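Local coordinates for DNA gyrase, B subunit, truncated (Myxococcus xanthus, PDB 3CWV), which is the B subunit of a DNA gyrase, which probably uses ATP to break, pass and rejoin double-stranded DNA, at residues L243-E249 with V296-A302. Residue numbers count along the deposited sequence, not the author numbering.
Sequences LQWCEDE and VAQGLTA
Trp245 lays one face of its indole over Leu300: CD1 of Leu300 sits 3.9 Å from the centroid of the five-membered ring of Trp245, 15° off its normal, a CH-pi contact between partners of a non-hydrogen-bonded antiparallel pair (CA-CA 4.4 Å). The m rotamer of Trp245 and the t rotamer of Leu300 bring them together, and an indole suits the place because its NE1 also donates to Val296 O (3.1 Å, nearly linear), tying the end of helix 293-296 to the strand. The extended strands run antiparallel, axes 4.6 Å apart at 166°. On the same face Leu243 CB lies 3.8 Å from Leu300 CD1, and Leu243 CG is 4.3 Å from Ala302 CB, the small alanine suiting a close non-hydrogen-bonded pair (CA-CA 4.4 Å). The other face carries the hydrogen-bonded pair: Gln244 N donates to Thr301 O (2.9 Å), Thr301 N to Gln244 O (2.8 Å). Gln244's long amide lets NE2 donate to Trp245 O (3.0 Å). Beyond, Cys246 N donates to Gly299 O (2.9 Å). A type II turn, closed by Leu300 N to Ala297 O at 2.9 Å, leads into strand 300-307; Gly299, third in it, suits phi 73°, and a CB would clash with Cys246 O. Adjacent interior strands 237-245 and 300-307 of the transducer domain's mixed sheet pack against Leu276 of helix 267-284 through Leu243 and Trp245, and Thr217 of helix 208-217 through Gln244 and Thr301.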
loop_
_atom_site.group_PDB
_atom_site.type_symbol
_atom_site.label_atom_id
_atom_site.label_comp_id
_atom_site.label_asym_id
_atom_site.label_seq_id
_atom_site.Cartn_x
_atom_site.Cartn_y
_atom_site.Cartn_z
ATOM N N LEU A 243 5.961 10.543 13.756
ATOM C CA LEU A 243 7.347 10.983 13.921
ATOM C C LEU A 243 7.928 10.425 15.229
ATOM O O LEU A 243 7.286 10.467 16.275
ATOM C CB LEU A 243 7.455 12.520 13.918
ATOM C CG LEU A 243 6.936 13.278 12.682
ATOM C CD1 LEU A 243 5.504 13.740 12.918
ATOM C CD2 LEU A 243 7.817 14.490 12.415
ATOM N N GLN A 244 9.155 9.939 15.161
ATOM C CA GLN A 244 9.783 9.297 16.304
ATOM C C GLN A 244 11.267 9.620 16.299
ATOM O O GLN A 244 11.981 9.236 15.371
ATOM C CB GLN A 244 9.578 7.769 16.250
ATOM C CG GLN A 244 10.299 7.013 17.379
ATOM C CD GLN A 244 9.711 7.342 18.732
ATOM O OE1 GLN A 244 8.550 7.062 18.987
ATOM N NE2 GLN A 244 10.501 7.977 19.592
ATOM N N TRP A 245 11.712 10.334 17.337
ATOM C CA TRP A 245 13.106 10.686 17.516
ATOM C C TRP A 245 13.787 9.702 18.446
ATOM O O TRP A 245 13.201 9.252 19.428
ATOM C CB TRP A 245 13.247 12.092 18.091
ATOM C CG TRP A 245 13.071 13.189 17.091
ATOM C CD1 TRP A 245 14.030 13.729 16.285
ATOM C CD2 TRP A 245 11.865 13.896 16.808
ATOM N NE1 TRP A 245 13.499 14.738 15.525
ATOM C CE2 TRP A 245 12.165 14.854 15.819
ATOM C CE3 TRP A 245 10.556 13.809 17.288
ATOM C CZ2 TRP A 245 11.206 15.717 15.300
ATOM C CZ3 TRP A 245 9.603 14.675 16.772
ATOM C CH2 TRP A 245 9.937 15.611 15.786
ATOM N N CYS A 246 15.026 9.373 18.103
ATOM C CA CYS A 246 15.870 8.480 18.870
ATOM C C CYS A 246 17.212 9.184 18.992
ATOM O O CYS A 246 17.479 10.131 18.257
ATOM C CB CYS A 246 16.036 7.142 18.154
ATOM S SG CYS A 246 14.487 6.233 17.908
ATOM N N GLU A 247 18.064 8.742 19.908
ATOM C CA GLU A 247 19.351 9.413 20.044
ATOM C C GLU A 247 20.452 8.733 19.246
ATOM O O GLU A 247 21.356 8.105 19.801
ATOM C CB GLU A 247 19.738 9.649 21.507
ATOM C CG GLU A 247 19.623 8.454 22.410
ATOM C CD GLU A 247 20.638 8.505 23.541
ATOM O OE1 GLU A 247 21.027 7.423 24.054
ATOM O OE2 GLU A 247 21.053 9.635 23.898
ATOM N N ASP A 248 20.349 8.864 17.927
ATOM C CA ASP A 248 21.389 8.432 17.000
ATOM C C ASP A 248 21.461 9.370 15.794
ATOM O O ASP A 248 20.767 10.389 15.739
ATOM C CB ASP A 248 21.211 6.968 16.572
ATOM C CG ASP A 248 19.788 6.641 16.123
ATOM O OD1 ASP A 248 19.317 5.523 16.433
ATOM O OD2 ASP A 248 19.143 7.488 15.462
ATOM N N GLU A 249 22.312 9.031 14.837
ATOM C CA GLU A 249 22.626 9.951 13.755
ATOM C C GLU A 249 21.730 9.748 12.532
ATOM O O GLU A 249 21.525 10.673 11.738
ATOM C CB GLU A 249 24.102 9.806 13.362
ATOM C CG GLU A 249 24.750 11.096 12.838
ATOM C CD GLU A 249 24.814 12.201 13.891
ATOM O OE1 GLU A 249 24.948 13.384 13.503
ATOM O OE2 GLU A 249 24.729 11.891 15.102
ATOM N N VAL A 296 16.865 19.220 12.138
ATOM C CA VAL A 296 15.632 18.772 12.783
ATOM C C VAL A 296 15.461 17.255 12.678
ATOM O O VAL A 296 15.021 16.616 13.630
ATOM C CB VAL A 296 14.396 19.488 12.203
ATOM C CG1 VAL A 296 13.106 18.950 12.821
ATOM C CG2 VAL A 296 14.496 20.979 12.440
ATOM N N ALA A 297 15.851 16.684 11.538
ATOM C CA ALA A 297 15.630 15.252 11.249
ATOM C C ALA A 297 16.684 14.280 11.788
ATOM O O ALA A 297 16.577 13.065 11.565
ATOM C CB ALA A 297 15.462 15.041 9.742
ATOM N N GLN A 298 17.717 14.798 12.461
ATOM C CA GLN A 298 18.737 13.920 13.048
ATOM C C GLN A 298 18.085 12.998 14.067
ATOM O O GLN A 298 17.401 13.463 14.961
ATOM C CB GLN A 298 19.861 14.735 13.681
ATOM C CG GLN A 298 20.921 15.148 12.681
ATOM C CD GLN A 298 21.666 16.409 13.089
ATOM O OE1 GLN A 298 21.639 16.823 14.257
ATOM N NE2 GLN A 298 22.338 17.032 12.120
ATOM N N GLY A 299 18.260 11.692 13.894
ATOM C CA GLY A 299 17.613 10.711 14.761
ATOM C C GLY A 299 16.114 10.528 14.557
ATOM O O GLY A 299 15.481 9.759 15.282
ATOM N N LEU A 300 15.547 11.221 13.571
ATOM C CA LEU A 300 14.114 11.105 13.255
ATOM C C LEU A 300 13.781 9.944 12.314
ATOM O O LEU A 300 14.374 9.809 11.239
ATOM C CB LEU A 300 13.574 12.401 12.631
ATOM C CG LEU A 300 12.083 12.437 12.252
ATOM C CD1 LEU A 300 11.193 12.079 13.441
ATOM C CD2 LEU A 300 11.680 13.775 11.676
ATOM N N THR A 301 12.827 9.116 12.729
ATOM C CA THR A 301 12.141 8.206 11.827
ATOM C C THR A 301 10.744 8.814 11.636
ATOM O O THR A 301 9.974 8.944 12.591
ATOM C CB THR A 301 12.061 6.764 12.388
ATOM O OG1 THR A 301 13.383 6.245 12.592
ATOM C CG2 THR A 301 11.298 5.817 11.430
ATOM N N ALA A 302 10.441 9.219 10.400
ATOM C CA ALA A 302 9.161 9.857 10.083
ATOM C C ALA A 302 8.488 9.135 8.907
ATOM O O ALA A 302 9.152 8.691 7.956
ATOM C CB ALA A 302 9.369 11.349 9.760
#